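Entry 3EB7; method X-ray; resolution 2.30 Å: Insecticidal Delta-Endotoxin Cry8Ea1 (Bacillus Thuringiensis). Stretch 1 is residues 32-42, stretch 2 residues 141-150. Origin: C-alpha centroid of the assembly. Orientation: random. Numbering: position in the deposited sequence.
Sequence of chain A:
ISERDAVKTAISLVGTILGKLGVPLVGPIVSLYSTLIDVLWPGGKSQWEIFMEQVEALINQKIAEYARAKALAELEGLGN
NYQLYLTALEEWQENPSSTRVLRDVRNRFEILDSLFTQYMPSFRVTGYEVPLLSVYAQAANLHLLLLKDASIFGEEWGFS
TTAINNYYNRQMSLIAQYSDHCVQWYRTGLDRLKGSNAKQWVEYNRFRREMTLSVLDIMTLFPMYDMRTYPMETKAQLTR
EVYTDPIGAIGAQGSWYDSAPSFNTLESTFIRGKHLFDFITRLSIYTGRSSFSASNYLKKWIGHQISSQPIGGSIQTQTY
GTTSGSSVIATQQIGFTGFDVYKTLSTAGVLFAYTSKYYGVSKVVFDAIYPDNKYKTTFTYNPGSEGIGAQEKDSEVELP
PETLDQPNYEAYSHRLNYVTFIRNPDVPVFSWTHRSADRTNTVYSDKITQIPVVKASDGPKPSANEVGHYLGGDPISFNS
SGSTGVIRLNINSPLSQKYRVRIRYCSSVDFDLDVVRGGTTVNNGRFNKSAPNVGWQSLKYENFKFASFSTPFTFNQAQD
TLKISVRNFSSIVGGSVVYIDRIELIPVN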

# COMPACT_ATOMS: atom_id res chain seq x y z
N LEU A 32 -1.94 19.65 9.07
CA LEU A 32 -1.17 18.57 8.47
C LEU A 32 0.34 18.72 8.74
O LEU A 32 0.97 17.79 9.19
CB LEU A 32 -1.44 18.54 6.96
CG LEU A 32 -0.61 17.65 6.04
CD1 LEU A 32 -0.64 16.16 6.51
CD2 LEU A 32 -1.13 17.77 4.61
N TYR A 33 0.90 19.89 8.43
CA TYR A 33 2.31 20.22 8.72
C TYR A 33 2.65 20.09 10.20
O TYR A 33 3.73 19.62 10.56
CB TYR A 33 2.66 21.64 8.26
CG TYR A 33 3.09 21.72 6.83
CD1 TYR A 33 2.36 22.43 5.88
CD2 TYR A 33 4.22 21.04 6.41
CE1 TYR A 33 2.75 22.47 4.53
CE2 TYR A 33 4.63 21.08 5.09
CZ TYR A 33 3.88 21.78 4.15
OH TYR A 33 4.34 21.79 2.86
N SER A 34 1.71 20.51 11.04
CA SER A 34 1.85 20.32 12.47
C SER A 34 2.06 18.83 12.87
O SER A 34 2.97 18.48 13.64
CB SER A 34 0.64 20.90 13.18
OG SER A 34 0.90 20.79 14.56
N THR A 35 1.21 17.97 12.33
CA THR A 35 1.32 16.53 12.51
C THR A 35 2.61 15.99 11.89
O THR A 35 3.34 15.28 12.56
CB THR A 35 0.06 15.81 11.97
OG1 THR A 35 -1.06 16.23 12.76
CG2 THR A 35 0.17 14.32 12.06
N LEU A 36 2.90 16.35 10.63
CA LEU A 36 4.11 15.86 9.94
C LEU A 36 5.40 16.21 10.67
O LEU A 36 6.26 15.35 10.86
CB LEU A 36 4.20 16.42 8.53
CG LEU A 36 3.64 15.69 7.28
CD1 LEU A 36 2.56 14.60 7.55
CD2 LEU A 36 3.13 16.77 6.31
N ILE A 37 5.51 17.47 11.08
CA ILE A 37 6.65 17.95 11.87
C ILE A 37 6.79 17.25 13.23
O ILE A 37 7.90 16.93 13.63
CB ILE A 37 6.61 19.47 12.03
CG1 ILE A 37 6.81 20.11 10.64
CG2 ILE A 37 7.66 19.96 13.04
CD1 ILE A 37 6.77 21.65 10.60
N ASP A 38 5.69 16.98 13.92
CA ASP A 38 5.73 16.21 15.16
C ASP A 38 6.26 14.81 14.99
O ASP A 38 6.96 14.31 15.88
CB ASP A 38 4.35 16.09 15.80
CG ASP A 38 4.04 17.24 16.73
OD1 ASP A 38 3.08 17.06 17.53
OD2 ASP A 38 4.72 18.30 16.67
N VAL A 39 5.89 14.16 13.89
CA VAL A 39 6.26 12.78 13.64
C VAL A 39 7.73 12.73 13.20
O VAL A 39 8.53 11.95 13.75
CB VAL A 39 5.30 12.11 12.62
CG1 VAL A 39 5.70 10.64 12.31
CG2 VAL A 39 3.88 12.15 13.14
N LEU A 40 8.11 13.61 12.27
CA LEU A 40 9.44 13.57 11.68
C LEU A 40 10.53 14.25 12.50
O LEU A 40 11.70 13.91 12.41
CB LEU A 40 9.39 14.08 10.22
CG LEU A 40 8.65 13.15 9.23
CD1 LEU A 40 8.44 13.82 7.88
CD2 LEU A 40 9.39 11.83 9.05
N TRP A 41 10.14 15.20 13.33
CA TRP A 41 11.09 15.88 14.21
C TRP A 41 10.53 15.92 15.63
O TRP A 41 10.09 16.97 16.09
CB TRP A 41 11.44 17.27 13.68
CG TRP A 41 12.22 17.21 12.39
CD1 TRP A 41 13.57 16.95 12.24
CD2 TRP A 41 11.70 17.36 11.07
NE1 TRP A 41 13.90 16.95 10.91
CE2 TRP A 41 12.78 17.20 10.17
CE3 TRP A 41 10.42 17.64 10.55
CZ2 TRP A 41 12.63 17.32 8.77
CZ3 TRP A 41 10.27 17.75 9.17
CH2 TRP A 41 11.37 17.60 8.29
N PRO A 42 10.54 14.75 16.32
CA PRO A 42 10.04 14.72 17.69
C PRO A 42 11.00 15.37 18.71
O PRO A 42 10.57 15.70 19.83
CB PRO A 42 9.85 13.23 17.98
CG PRO A 42 10.28 12.47 16.70
CD PRO A 42 11.04 13.43 15.86
N ASN A 141 8.73 13.03 -0.45
CA ASN A 141 7.34 13.32 -0.07
C ASN A 141 7.17 14.76 0.43
O ASN A 141 6.34 15.52 -0.07
CB ASN A 141 6.84 12.29 0.96
CG ASN A 141 5.42 12.56 1.45
OD1 ASN A 141 5.18 12.76 2.65
ND2 ASN A 141 4.47 12.55 0.54
N LEU A 142 7.97 15.13 1.43
CA LEU A 142 7.95 16.48 1.97
C LEU A 142 8.14 17.57 0.92
O LEU A 142 7.41 18.58 0.92
CB LEU A 142 8.98 16.62 3.09
CG LEU A 142 8.64 15.94 4.41
CD1 LEU A 142 9.83 16.09 5.39
CD2 LEU A 142 7.31 16.45 5.03
N HIS A 143 9.11 17.34 0.02
CA HIS A 143 9.46 18.29 -1.03
C HIS A 143 8.31 18.53 -2.00
O HIS A 143 8.02 19.68 -2.33
CB HIS A 143 10.74 17.88 -1.79
CG HIS A 143 11.29 18.96 -2.66
ND1 HIS A 143 12.12 18.72 -3.73
CD2 HIS A 143 11.08 20.31 -2.64
CE1 HIS A 143 12.42 19.87 -4.31
NE2 HIS A 143 11.81 20.85 -3.67
N LEU A 144 7.62 17.47 -2.43
CA LEU A 144 6.45 17.60 -3.28
C LEU A 144 5.23 18.23 -2.60
O LEU A 144 4.39 18.88 -3.28
CB LEU A 144 6.05 16.22 -3.82
CG LEU A 144 7.10 15.44 -4.63
CD1 LEU A 144 6.58 14.06 -5.02
CD2 LEU A 144 7.52 16.26 -5.88
N LEU A 145 5.07 18.03 -1.29
CA LEU A 145 3.99 18.71 -0.59
C LEU A 145 4.25 20.22 -0.48
O LEU A 145 3.30 21.03 -0.44
CB LEU A 145 3.86 18.15 0.81
CG LEU A 145 3.20 16.80 1.02
CD1 LEU A 145 3.66 16.27 2.37
CD2 LEU A 145 1.65 16.98 0.96
N LEU A 146 5.54 20.58 -0.43
CA LEU A 146 5.97 21.96 -0.31
C LEU A 146 5.64 22.68 -1.61
O LEU A 146 4.99 23.74 -1.61
CB LEU A 146 7.48 22.03 -0.03
CG LEU A 146 8.00 23.45 0.18
CD1 LEU A 146 7.55 23.99 1.50
CD2 LEU A 146 9.51 23.52 0.10
N LEU A 147 6.07 22.09 -2.71
CA LEU A 147 5.76 22.59 -4.04
C LEU A 147 4.26 22.74 -4.29
O LEU A 147 3.84 23.62 -5.04
CB LEU A 147 6.44 21.74 -5.11
CG LEU A 147 7.84 22.17 -5.63
CD1 LEU A 147 8.56 23.32 -4.89
CD2 LEU A 147 8.72 20.98 -5.69
N LYS A 148 3.44 21.93 -3.64
CA LYS A 148 1.99 22.09 -3.76
C LYS A 148 1.44 23.35 -3.04
O LYS A 148 0.44 23.93 -3.47
CB LYS A 148 1.32 20.83 -3.29
CG LYS A 148 -0.12 20.90 -2.94
CD LYS A 148 -0.42 19.62 -2.15
CE LYS A 148 -1.57 19.81 -1.19
NZ LYS A 148 -2.85 19.99 -1.96
N ASP A 149 2.08 23.77 -1.96
CA ASP A 149 1.73 25.03 -1.32
C ASP A 149 1.94 26.24 -2.23
O ASP A 149 1.11 27.17 -2.26
CB ASP A 149 2.56 25.21 -0.04
CG ASP A 149 2.42 24.04 0.89
OD1 ASP A 149 1.44 23.28 0.77
OD2 ASP A 149 3.32 23.88 1.74
N ALA A 150 3.04 26.21 -2.99
CA ALA A 150 3.27 27.17 -4.07
C ALA A 150 2.09 27.25 -5.02
O ALA A 150 1.74 28.33 -5.46
CB ALA A 150 4.53 26.83 -4.85

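Contact between helix 32-40 and helix 141-150 of Cry8Ea1, which run nearly antiparallel (159°) with their axes 12.9 Å apart at closest approach, so that long side chains must bridge the gap. Polar contact: one hydrogen bond crosses the interface, from Tyr33 OH to Asp149 OD2 at 2.6 Å. The CA-to-CB bond of Tyr33 points sideways, but with chi1 at -87° the ring carries its hydroxyl across to the second helix, where the CA-to-CB bond of Asp149 (chi1 m) points toward the first stretch; the carboxylate oxygen lies at the ring edge, near its plane, as expected for a phenol donor. Asp149 OD2 is also hydrogen-bonded elsewhere in the structure. The same hydroxyl packs against the helix backbone, with Tyr33 OH 3.6 Å from Leu146 CA. Apolar contacts: Leu142 CD1 lies 3.6 Å from Leu40 CD1 and 3.6 Å from Trp41 CH2, the latter approach oblique to the indole; Leu142 CD2 is also 4.0 Å from Leu40 CD1, and 4.4 Å from Leu36 CG, a looser fit. One helical turn on, Leu145 CD1 meets Leu36 CD2 at 4.0 Å. Trp41 has already left helical phi/psi, yet its side chain extends back to Leu142, prolonging the apolar patch past the helix end.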